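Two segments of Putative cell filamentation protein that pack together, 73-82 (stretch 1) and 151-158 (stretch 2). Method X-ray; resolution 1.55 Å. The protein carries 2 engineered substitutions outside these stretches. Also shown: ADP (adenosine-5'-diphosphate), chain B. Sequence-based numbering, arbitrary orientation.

Stretch 1, residues 73-82: TFEWAGVTRD
Stretch 2 (151-158) HAHPFRKG

Two segments of one chain pack together through backbone and side chains, burying 523 Å² in all; the closest CA pair is Thr 80–Phe 155, 4.7 Å. Stretch 1 is irregular, with a type I turn from Phe 74 to Ala 77 (Ala 77 N to Phe 74 O, 3.1 Å) running into a type II turn from Trp 76 to Val 79 (Val 79 N to Trp 76 O, 2.9 Å). Stretch 2 begins as the end of a helix, His 151 and Ala 152. Ala 152 O takes a weak hydrogen bond from Arg 81 NH1 (3.2 Å). His 153 leaves the helix with positive phi (43/59), and its carbonyl O accepts from both Arg 81 NE (2.7 Å) and Arg 81 NH1 (3.0 Å), lying near the guanidinium plane. Arg 81 (chi1 p, chi2 and chi3 t) thus gathers three successive carbonyls where the chain leaves the helix, two through its side chain and the third through its backbone N, which donates to Pro 154 O (2.9 Å, 161°). Pro 154 CB also meets Thr 80 CG2 at 3.6 Å; Thr 80, chi1 p, turns OG1 to Asp 82 OD1 (2.6 Å). Phe 155 (phi/psi -111/157, chi1 m) has CA-to-CB pointing away, yet its ring returns: Val 79 O meets the ring edge at Phe 155 CD1 (3.4 Å). A water bridges the two backbones, donating to Val 79 O (2.7 Å) and accepting from Arg 156 N (2.8 Å). Arg 156, chi1 t, sets CB over one face of Trp 76 (chi1 p), 4.1 Å from the six-membered ring centroid, a CH-pi contact; its side-chain end leads away. Lys 157, its CA-to-CB bond directed toward stretch 1 and chi1 to chi3 t, places CB 4.0 Å from Trp 76 CH2 and CD 4.4 Å from Phe 74 CZ. Gly 158 (89/17) closes the stretch, its N donating to ADP O3B (2.9 Å).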

ATOM      1  N   THR A  73      -8.581  13.269  -3.403  1.00 10.96           N
ATOM      2  CA  THR A  73      -7.401  13.830  -4.073  1.00 11.01           C
ATOM      3  C   THR A  73      -7.334  13.448  -5.540  1.00 10.74           C
ATOM      4  O   THR A  73      -7.087  14.295  -6.390  1.00 11.09           O
ATOM      5  CB  THR A  73      -6.119  13.350  -3.329  1.00 10.90           C
ATOM      6  OG1 THR A  73      -6.170  13.823  -1.961  1.00 11.16           O
ATOM      7  CG2 THR A  73      -4.835  13.784  -4.046  1.00 11.41           C
ATOM      8  N   PHE A  74      -7.499  12.161  -5.857  1.00 10.64           N
ATOM      9  CA  PHE A  74      -7.338  11.666  -7.219  1.00 10.83           C
ATOM     10  C   PHE A  74      -8.615  11.023  -7.761  1.00 10.78           C
ATOM     11  O   PHE A  74      -9.239  10.212  -7.064  1.00 10.66           O
ATOM     12  CB  PHE A  74      -6.220  10.620  -7.283  1.00 11.03           C
ATOM     13  CG  PHE A  74      -4.869  11.135  -6.924  1.00 11.12           C
ATOM     14  CD1 PHE A  74      -4.342  12.238  -7.585  1.00 11.91           C
ATOM     15  CD2 PHE A  74      -4.109  10.537  -5.912  1.00 11.52           C
ATOM     16  CE1 PHE A  74      -3.072  12.705  -7.279  1.00 12.55           C
ATOM     17  CE2 PHE A  74      -2.837  11.020  -5.597  1.00 11.92           C
ATOM     18  CZ  PHE A  74      -2.326  12.104  -6.296  1.00 12.77           C
ATOM     19  N   GLU A  75      -8.952  11.357  -9.019  1.00 11.33           N
ATOM     20  CA  GLU A  75     -10.112  10.743  -9.709  1.00 11.41           C
ATOM     21  C   GLU A  75      -9.979   9.226  -9.818  1.00 11.16           C
ATOM     22  O   GLU A  75     -10.994   8.502  -9.760  1.00 12.11           O
ATOM     23  CB  GLU A  75     -10.324  11.328 -11.100  1.00 12.17           C
ATOM     24  CG  GLU A  75     -10.826  12.773 -11.100  1.00 12.56           C
ATOM     25  CD  GLU A  75     -11.012  13.311 -12.502  1.00 13.48           C
ATOM     26  OE1 GLU A  75     -11.541  12.573 -13.356  1.00 13.60           O
ATOM     27  OE2 GLU A  75     -10.656  14.471 -12.743  1.00 14.44           O
ATOM     28  N   TRP A  76      -8.732   8.771  -9.939  1.00 11.00           N
ATOM     29  CA  TRP A  76      -8.431   7.343 -10.107  1.00 11.23           C
ATOM     30  C   TRP A  76      -8.200   6.620  -8.799  1.00 10.70           C
ATOM     31  O   TRP A  76      -7.710   5.476  -8.808  1.00 10.67           O
ATOM     32  CB  TRP A  76      -7.208   7.143 -11.046  1.00 11.62           C
ATOM     33  CG  TRP A  76      -6.055   8.032 -10.720  1.00 11.81           C
ATOM     34  CD1 TRP A  76      -5.794   9.286 -11.248  1.00 12.88           C
ATOM     35  CD2 TRP A  76      -5.015   7.790  -9.766  1.00 11.95           C
ATOM     36  NE1 TRP A  76      -4.675   9.804 -10.673  1.00 12.56           N
ATOM     37  CE2 TRP A  76      -4.159   8.901  -9.787  1.00 12.17           C
ATOM     38  CE3 TRP A  76      -4.677   6.704  -8.950  1.00 11.95           C
ATOM     39  CZ2 TRP A  76      -3.028   8.979  -8.981  1.00 12.32           C
ATOM     40  CZ3 TRP A  76      -3.565   6.794  -8.153  1.00 12.25           C
ATOM     41  CH2 TRP A  76      -2.763   7.944  -8.170  1.00 12.35           C
ATOM     42  N   ALA A  77      -8.560   7.200  -7.655  1.00 10.43           N
ATOM     43  CA  ALA A  77      -8.392   6.476  -6.385  1.00 10.48           C
ATOM     44  C   ALA A  77      -9.110   5.127  -6.488  1.00 10.61           C
ATOM     45  O   ALA A  77     -10.238   5.043  -6.950  1.00 11.56           O
ATOM     46  CB  ALA A  77      -8.953   7.263  -5.211  1.00 10.54           C
ATOM     47  N   GLY A  78      -8.436   4.095  -5.987  1.00 10.70           N
ATOM     48  CA  GLY A  78      -8.964   2.732  -6.002  1.00 10.98           C
ATOM     49  C   GLY A  78      -8.720   1.974  -7.289  1.00 11.37           C
ATOM     50  O   GLY A  78      -9.063   0.808  -7.356  1.00 12.83           O
ATOM     51  N   VAL A  79      -8.159   2.627  -8.294  1.00 11.22           N
ATOM     52  CA  VAL A  79      -7.954   2.000  -9.613  1.00 11.50           C
ATOM     53  C   VAL A  79      -6.473   1.655  -9.755  1.00 11.45           C
ATOM     54  O   VAL A  79      -5.600   2.508  -9.528  1.00 11.97           O
ATOM     55  CB  VAL A  79      -8.404   2.942 -10.751  1.00 12.10           C
ATOM     56  CG1 VAL A  79      -8.273   2.245 -12.106  1.00 12.84           C
ATOM     57  CG2 VAL A  79      -9.818   3.422 -10.525  1.00 12.55           C
ATOM     58  N   THR A  80      -6.193   0.419 -10.151  1.00 11.85           N
ATOM     59  CA  THR A  80      -4.803  -0.011 -10.303  1.00 12.04           C
ATOM     60  C   THR A  80      -4.238   0.474 -11.639  1.00 12.61           C
ATOM     61  O   THR A  80      -4.974   0.718 -12.590  1.00 13.47           O
ATOM     62  CB  THR A  80      -4.649  -1.536 -10.109  1.00 12.50           C
ATOM     63  OG1 THR A  80      -5.554  -2.229 -10.970  1.00 13.61           O
ATOM     64  CG2 THR A  80      -4.885  -1.923  -8.660  1.00 12.49           C
ATOM     65  N   ARG A  81      -2.924   0.599 -11.700  1.00 12.54           N
ATOM     66  CA  ARG A  81      -2.243   1.299 -12.785  1.00 13.17           C
ATOM     67  C   ARG A  81      -2.091   0.499 -14.061  1.00 15.02           C
ATOM     68  O   ARG A  81      -1.666   1.054 -15.075  1.00 15.56           O
ATOM     69  CB  ARG A  81      -0.877   1.818 -12.305  1.00 12.84           C
ATOM     70  CG  ARG A  81       0.110   0.722 -11.906  1.00 12.78           C
ATOM     71  CD  ARG A  81       1.446   1.256 -11.396  1.00 12.40           C
ATOM     72  NE  ARG A  81       2.171   0.169 -10.743  1.00 12.44           N
ATOM     73  CZ  ARG A  81       2.841  -0.793 -11.367  1.00 12.44           C
ATOM     74  NH1 ARG A  81       3.363  -1.764 -10.657  1.00 12.44           N
ATOM     75  NH2 ARG A  81       3.060  -0.732 -12.682  1.00 12.98           N
ATOM     76  N   ASP A  82      -2.475  -0.768 -14.006  1.00 16.33           N
ATOM     77  CA  ASP A  82      -2.537  -1.602 -15.190  1.00 19.00           C
ATOM     78  C   ASP A  82      -3.782  -1.282 -16.002  1.00 21.25           C
ATOM     79  O   ASP A  82      -3.813  -1.576 -17.203  1.00 24.30           O
ATOM     80  CB  ASP A  82      -2.497  -3.085 -14.819  1.00 19.79           C
ATOM     81  CG  ASP A  82      -3.595  -3.497 -13.865  1.00 20.36           C
ATOM     82  OD1 ASP A  82      -3.944  -2.748 -12.907  1.00 19.09           O
ATOM     83  OD2 ASP A  82      -4.112  -4.594 -14.025  1.00 23.01           O
ATOM     84  N   HIS A 151       6.227  -5.277  -4.039  1.00 13.87           N
ATOM     85  CA  HIS A 151       6.576  -5.604  -5.402  1.00 14.00           C
ATOM     86  C   HIS A 151       5.403  -5.365  -6.335  1.00 13.62           C
ATOM     87  O   HIS A 151       5.592  -4.871  -7.442  1.00 13.74           O
ATOM     88  CB  HIS A 151       7.071  -7.040  -5.547  1.00 14.82           C
ATOM     89  CG  HIS A 151       7.501  -7.353  -6.940  1.00 16.27           C
ATOM     90  ND1 HIS A 151       6.659  -7.924  -7.863  1.00 16.33           N
ATOM     91  CD2 HIS A 151       8.667  -7.117  -7.590  1.00 17.29           C
ATOM     92  CE1 HIS A 151       7.280  -8.018  -9.025  1.00 17.53           C
ATOM     93  NE2 HIS A 151       8.504  -7.548  -8.884  1.00 17.74           N
ATOM     94  N   ALA A 152       4.204  -5.724  -5.910  1.00 12.87           N
ATOM     95  CA  ALA A 152       3.033  -5.532  -6.783  1.00 12.75           C
ATOM     96  C   ALA A 152       2.787  -4.045  -7.105  1.00 12.60           C
ATOM     97  O   ALA A 152       2.433  -3.696  -8.235  1.00 12.44           O
ATOM     98  CB  ALA A 152       1.793  -6.150  -6.167  1.00 12.45           C
ATOM     99  N   HIS A 153       2.970  -3.181  -6.102  1.00 12.22           N
ATOM    100  CA  HIS A 153       2.901  -1.736  -6.271  1.00 12.31           C
ATOM    101  C   HIS A 153       1.722  -1.337  -7.155  1.00 11.89           C
ATOM    102  O   HIS A 153       1.913  -0.766  -8.229  1.00 12.45           O
ATOM    103  CB  HIS A 153       4.222  -1.232  -6.862  1.00 13.07           C
ATOM    104  CG  HIS A 153       4.415   0.245  -6.791  1.00 13.92           C
ATOM    105  ND1 HIS A 153       4.918   0.862  -5.670  1.00 14.95           N
ATOM    106  CD2 HIS A 153       4.275   1.217  -7.722  1.00 14.58           C
ATOM    107  CE1 HIS A 153       5.050   2.158  -5.900  1.00 15.29           C
ATOM    108  NE2 HIS A 153       4.666   2.400  -7.138  1.00 15.29           N
ATOM    109  N   PRO A 154       0.492  -1.690  -6.749  1.00 11.21           N
ATOM    110  CA  PRO A 154      -0.601  -1.689  -7.719  1.00 11.31           C
ATOM    111  C   PRO A 154      -1.099  -0.365  -8.232  1.00 11.16           C
ATOM    112  O   PRO A 154      -1.799  -0.359  -9.233  1.00 11.44           O
ATOM    113  CB  PRO A 154      -1.739  -2.422  -6.986  1.00 11.39           C
ATOM    114  CG  PRO A 154      -1.057  -3.147  -5.884  1.00 11.56           C
ATOM    115  CD  PRO A 154       0.081  -2.295  -5.475  1.00 11.22           C
ATOM    116  N   PHE A 155      -0.768   0.727  -7.542  1.00 10.81           N
ATOM    117  CA  PHE A 155      -1.313   2.046  -7.854  1.00 10.89           C
ATOM    118  C   PHE A 155      -0.271   2.991  -8.434  1.00 11.16           C
ATOM    119  O   PHE A 155       0.918   2.859  -8.191  1.00 11.05           O
ATOM    120  CB  PHE A 155      -1.984   2.632  -6.597  1.00 10.86           C
ATOM    121  CG  PHE A 155      -2.998   1.703  -5.963  1.00 10.62           C
ATOM    122  CD1 PHE A 155      -4.286   1.590  -6.492  1.00 10.89           C
ATOM    123  CD2 PHE A 155      -2.666   0.904  -4.894  1.00 10.55           C
ATOM    124  CE1 PHE A 155      -5.190   0.705  -5.955  1.00 11.09           C
ATOM    125  CE2 PHE A 155      -3.587   0.014  -4.367  1.00 10.49           C
ATOM    126  CZ  PHE A 155      -4.845  -0.082  -4.909  1.00 10.66           C
ATOM    127  N   ARG A 156      -0.746   3.988  -9.147  1.00 11.27           N
ATOM    128  CA  ARG A 156       0.178   4.984  -9.699  1.00 11.97           C
ATOM    129  C   ARG A 156       0.939   5.738  -8.589  1.00 12.54           C
ATOM    130  O   ARG A 156       2.115   6.092  -8.771  1.00 13.17           O
ATOM    131  CB  ARG A 156      -0.582   5.934 -10.612  1.00 12.37           C
ATOM    132  CG  ARG A 156       0.215   7.129 -11.091  1.00 12.93           C
ATOM    133  CD  ARG A 156       1.407   6.737 -11.969  1.00 13.68           C
ATOM    134  NE  ARG A 156       2.149   7.936 -12.377  1.00 14.35           N
ATOM    135  CZ  ARG A 156       2.967   8.640 -11.592  1.00 15.33           C
ATOM    136  NH1 ARG A 156       3.169   8.311 -10.332  1.00 15.32           N
ATOM    137  NH2 ARG A 156       3.539   9.749 -12.076  1.00 16.53           N
ATOM    138  N   LYS A 157       0.262   5.984  -7.474  1.00 12.70           N
ATOM    139  CA  LYS A 157       0.834   6.617  -6.303  1.00 13.79           C
ATOM    140  C   LYS A 157      -0.006   6.239  -5.094  1.00 12.20           C
ATOM    141  O   LYS A 157      -1.167   5.825  -5.265  1.00 11.89           O
ATOM    142  CB  LYS A 157       0.837   8.146  -6.466  1.00 15.71           C
ATOM    143  CG  LYS A 157       1.692   8.882  -5.462  1.00 18.49           C
ATOM    144  CD  LYS A 157       1.676  10.376  -5.731  1.00 21.85           C
ATOM    145  CE  LYS A 157       2.352  11.118  -4.579  1.00 23.74           C
ATOM    146  NZ  LYS A 157       1.486  12.221  -4.046  1.00 27.11           N
ATOM    147  N   GLY A 158       0.580   6.364  -3.900  1.00 11.95           N
ATOM    148  CA  GLY A 158      -0.146   6.079  -2.661  1.00 11.84           C
ATOM    149  C   GLY A 158      -0.036   4.633  -2.235  1.00 11.38           C
ATOM    150  O   GLY A 158      -0.793   4.176  -1.380  1.00 11.22           O
TER
HETATM  151  PB  ADP B 301       4.170   5.835  -3.895  1.00 25.53           P
HETATM  152  O1B ADP B 301       4.946   6.201  -5.171  1.00 28.42           O
HETATM  153  O2B ADP B 301       3.352   4.611  -4.125  1.00 22.47           O
HETATM  154  O3B ADP B 301       3.343   6.984  -3.314  1.00 25.37           O
HETATM  155  PA  ADP B 301       5.669   5.096  -1.475  1.00 28.49           P
HETATM  156  O1A ADP B 301       6.637   6.031  -0.734  1.00 32.23           O
HETATM  157  O2A ADP B 301       4.275   4.981  -0.903  1.00 27.74           O
HETATM  158  O3A ADP B 301       5.504   5.604  -3.027  1.00 29.46           O
HETATM  159  O5' ADP B 301       6.393   3.690  -1.619  1.00 27.55           O
HETATM  160  C5' ADP B 301       5.663   2.490  -1.897  1.00 25.96           C
HETATM  161  C4' ADP B 301       6.404   1.328  -1.244  1.00 26.56           C
HETATM  162  O4' ADP B 301       7.617   1.061  -1.976  1.00 27.49           O
HETATM  163  C3' ADP B 301       6.785   1.601   0.208  1.00 25.72           C
HETATM  164  O3' ADP B 301       6.496   0.452   1.031  1.00 24.64           O
HETATM  165  C2' ADP B 301       8.279   1.856   0.134  1.00 26.11           C
HETATM  166  O2' ADP B 301       8.999   1.540   1.333  1.00 27.07           O
HETATM  167  C1' ADP B 301       8.684   0.972  -1.010  1.00 27.55           C
HETATM  168  N9  ADP B 301       9.950   1.346  -1.674  1.00 27.94           N
HETATM  169  C8  ADP B 301      10.584   2.535  -1.689  1.00 29.57           C
HETATM  170  N7  ADP B 301      11.695   2.411  -2.454  1.00 30.36           N
HETATM  171  C5  ADP B 301      11.774   1.161  -2.927  1.00 30.15           C
HETATM  172  C6  ADP B 301      12.684   0.379  -3.774  1.00 31.72           C
HETATM  173  N6  ADP B 301      13.783   1.012  -4.286  1.00 33.77           N
HETATM  174  N1  ADP B 301      12.412  -0.908  -4.044  1.00 30.62           N
HETATM  175  C2  ADP B 301      11.296  -1.491  -3.523  1.00 30.37           C
HETATM  176  N3  ADP B 301      10.430  -0.823  -2.729  1.00 27.32           N
HETATM  177  C4  ADP B 301      10.601   0.459  -2.410  1.00 27.43           C
HETATM  178  O   HOH W   1      -3.329   3.707 -10.292  1.00 17.32           O